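SusD-like carbohydrate binding protein BF1063 (Bacteroides fragilis NCTC 9343, PDB 3I4G) probably binds carbohydrate at the outer membrane of the bacterium, as a SusD-family protein of a glycan-uptake system. Local coordinates at residues E250-I255 and I385-V390. Sequence-based numbering, arbitrary orientation.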
loop_
_atom_site.group_PDB
_atom_site.type_symbol
_atom_site.label_atom_id
_atom_site.label_comp_id
_atom_site.label_asym_id
_atom_site.label_seq_id
_atom_site.Cartn_x
_atom_site.Cartn_y
_atom_site.Cartn_z
ATOM N N GLU A 250 6.973 9.866 -12.082
ATOM C CA GLU A 250 7.167 8.657 -11.268
ATOM C C GLU A 250 5.855 7.961 -10.897
ATOM O O GLU A 250 5.778 6.725 -10.905
ATOM C CB GLU A 250 7.936 8.985 -9.993
ATOM C CG GLU A 250 8.054 7.806 -9.026
ATOM C CD GLU A 250 9.202 7.888 -8.067
ATOM O OE1 GLU A 250 9.990 8.849 -8.131
ATOM O OE2 GLU A 250 9.309 6.933 -7.254
ATOM N N ASN A 251 4.828 8.736 -10.582
ATOM C CA ASN A 251 3.548 8.183 -10.139
ATOM C C ASN A 251 2.754 7.730 -11.369
ATOM O O ASN A 251 2.147 8.517 -12.061
ATOM C CB ASN A 251 2.771 9.192 -9.294
ATOM C CG ASN A 251 3.394 9.423 -7.929
ATOM O OD1 ASN A 251 4.178 8.594 -7.441
ATOM N ND2 ASN A 251 3.072 10.565 -7.317
ATOM N N ILE A 252 2.793 6.432 -11.611
ATOM C CA ILE A 252 2.204 5.799 -12.796
ATOM C C ILE A 252 0.705 5.639 -12.642
ATOM O O ILE A 252 -0.043 5.941 -13.565
ATOM C CB ILE A 252 2.891 4.459 -13.054
ATOM C CG1 ILE A 252 4.315 4.706 -13.558
ATOM C CG2 ILE A 252 2.116 3.616 -14.090
ATOM C CD1 ILE A 252 5.251 3.482 -13.521
ATOM N N PHE A 253 0.278 5.139 -11.487
ATOM C CA PHE A 253 -1.147 4.941 -11.177
ATOM C C PHE A 253 -1.359 5.444 -9.761
ATOM O O PHE A 253 -0.576 5.126 -8.872
ATOM C CB PHE A 253 -1.584 3.477 -11.369
ATOM C CG PHE A 253 -3.077 3.277 -11.269
ATOM C CD1 PHE A 253 -3.923 3.778 -12.231
ATOM C CD2 PHE A 253 -3.636 2.584 -10.210
ATOM C CE1 PHE A 253 -5.299 3.663 -12.095
ATOM C CE2 PHE A 253 -5.024 2.449 -10.103
ATOM C CZ PHE A 253 -5.839 2.992 -11.031
ATOM N N TYR A 254 -2.430 6.179 -9.528
ATOM C CA TYR A 254 -2.674 6.829 -8.247
ATOM C C TYR A 254 -4.132 7.132 -8.070
ATOM O O TYR A 254 -4.931 7.091 -9.042
ATOM C CB TYR A 254 -1.852 8.129 -8.173
ATOM C CG TYR A 254 -1.992 9.019 -9.374
ATOM C CD1 TYR A 254 -3.122 9.836 -9.528
ATOM C CD2 TYR A 254 -1.011 9.050 -10.366
ATOM C CE1 TYR A 254 -3.239 10.668 -10.670
ATOM C CE2 TYR A 254 -1.124 9.866 -11.460
ATOM C CZ TYR A 254 -2.221 10.671 -11.609
ATOM O OH TYR A 254 -2.330 11.483 -12.740
ATOM N N ILE A 255 -4.506 7.467 -6.834
ATOM C CA ILE A 255 -5.840 7.950 -6.509
ATOM C C ILE A 255 -5.732 9.421 -6.129
ATOM O O ILE A 255 -5.002 9.770 -5.193
ATOM C CB ILE A 255 -6.481 7.170 -5.344
ATOM C CG1 ILE A 255 -6.360 5.651 -5.490
ATOM C CG2 ILE A 255 -7.925 7.616 -5.224
ATOM C CD1 ILE A 255 -6.933 5.072 -6.818
ATOM N N ILE A 385 0.997 2.773 -7.945
ATOM C CA ILE A 385 2.182 2.261 -8.618
ATOM C C ILE A 385 3.133 3.419 -8.871
ATOM O O ILE A 385 2.800 4.377 -9.575
ATOM C CB ILE A 385 1.874 1.603 -9.982
ATOM C CG1 ILE A 385 0.882 0.434 -9.855
ATOM C CG2 ILE A 385 3.167 1.151 -10.693
ATOM C CD1 ILE A 385 1.362 -0.797 -9.061
ATOM N N ARG A 386 4.315 3.322 -8.285
ATOM C CA ARG A 386 5.412 4.271 -8.489
ATOM C C ARG A 386 6.520 3.616 -9.300
ATOM O O ARG A 386 6.818 2.421 -9.167
ATOM C CB ARG A 386 5.970 4.784 -7.148
ATOM C CG ARG A 386 4.969 5.498 -6.321
ATOM C CD ARG A 386 5.550 6.354 -5.212
ATOM N NE ARG A 386 6.203 5.679 -4.091
ATOM C CZ ARG A 386 7.524 5.607 -3.874
ATOM N NH1 ARG A 386 8.438 5.967 -4.786
ATOM N NH2 ARG A 386 7.948 5.103 -2.730
ATOM N N TYR A 387 7.193 4.447 -10.097
ATOM C CA TYR A 387 8.326 3.926 -10.887
ATOM C C TYR A 387 9.420 3.328 -9.982
ATOM O O TYR A 387 10.102 2.411 -10.376
ATOM C CB TYR A 387 8.897 5.006 -11.800
ATOM C CG TYR A 387 9.859 4.539 -12.883
ATOM C CD1 TYR A 387 9.490 3.567 -13.782
ATOM C CD2 TYR A 387 11.117 5.119 -13.010
ATOM C CE1 TYR A 387 10.344 3.186 -14.793
ATOM C CE2 TYR A 387 11.970 4.736 -14.010
ATOM C CZ TYR A 387 11.575 3.782 -14.887
ATOM O OH TYR A 387 12.420 3.412 -15.934
ATOM N N ALA A 388 9.607 3.838 -8.755
ATOM C CA ALA A 388 10.587 3.199 -7.893
ATOM C C ALA A 388 10.252 1.739 -7.630
ATOM O O ALA A 388 11.154 0.905 -7.540
ATOM C CB ALA A 388 10.670 3.903 -6.579
ATOM N N GLU A 389 8.967 1.398 -7.502
ATOM C CA GLU A 389 8.599 -0.005 -7.312
ATOM C C GLU A 389 8.904 -0.793 -8.587
ATOM O O GLU A 389 9.328 -1.950 -8.531
ATOM C CB GLU A 389 7.122 -0.156 -6.958
ATOM C CG GLU A 389 6.773 -1.641 -6.769
ATOM C CD GLU A 389 5.304 -1.953 -6.597
ATOM O OE1 GLU A 389 4.517 -1.040 -6.291
ATOM O OE2 GLU A 389 4.936 -3.149 -6.771
ATOM N N VAL A 390 8.657 -0.210 -9.754
ATOM C CA VAL A 390 8.979 -0.870 -11.012
ATOM C C VAL A 390 10.460 -1.216 -11.107
ATOM O O VAL A 390 10.810 -2.335 -11.497
ATOM C CB VAL A 390 8.551 0.025 -12.215
ATOM C CG1 VAL A 390 9.045 -0.522 -13.546
ATOM C CG2 VAL A 390 7.020 0.203 -12.227
#
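Ile252 and Phe253 both direct their backbone N-H groups at the carbonyl of Ile385, the signature of a classic beta bulge in the short antiparallel pairing of residues 250-255 with strand 380-386. Two donors thus grip one oxygen: Ile252 N reaches Ile385 O at 2.9 Å, whereas Phe253 N, at 3.3 Å, lies in the carbonyl plane on a lone pair and makes the straighter bond (168°). Ile385 N returns a bond to Phe253 O, which closes the hydrogen-bonded pair. On the N-terminal side of the bulge, Asn251 forms a non-hydrogen-bonded antiparallel pair with Arg386, the N-cap residue of helix 387-400, and Glu250 O receives Tyr387 N at 2.8 Å, so the last backbone bond of the pairing lands on the first residue of the helix.

The side chain of Glu250 shows how this junction is held. From CB, chi1 of 174° sets CG anti to the backbone N, where it lies 4.0 Å from Tyr387 CB; the extended chain beyond CG then carries the carboxylate to the start of the helix. CD has Arg386 NH1 and Ala388 N as its nearest neighbours across the contact. At the tip, OE2 approaches the edge of the Arg386 guanidinium, near its plane, and forms a salt bridge with NH1 at 2.8 Å; the bent N-H...O angle of 128° makes the hydrogen bond itself weak. OE2 also accepts a weak bond from Ala388 N, while OE1 forms a salt bridge with Arg420 NH1 and accepts a hydrogen bond from Asn233 N. Arg386 NH1 is shared with Glu447, and its NH2 pairs with Glu451, so the buried Glu250-Arg386 bridge has further charged partners.

Ile252 points toward segment 385-390: its CB packs against Ile385 CG2, and its CD1 touches Val390 CG2 at 3.9 Å. Asn251 ND2 is held by Gly245 O and Leu239 O, but its buried OD1 has no polar partner and rests 3.4 Å from both CG and CD of Arg386.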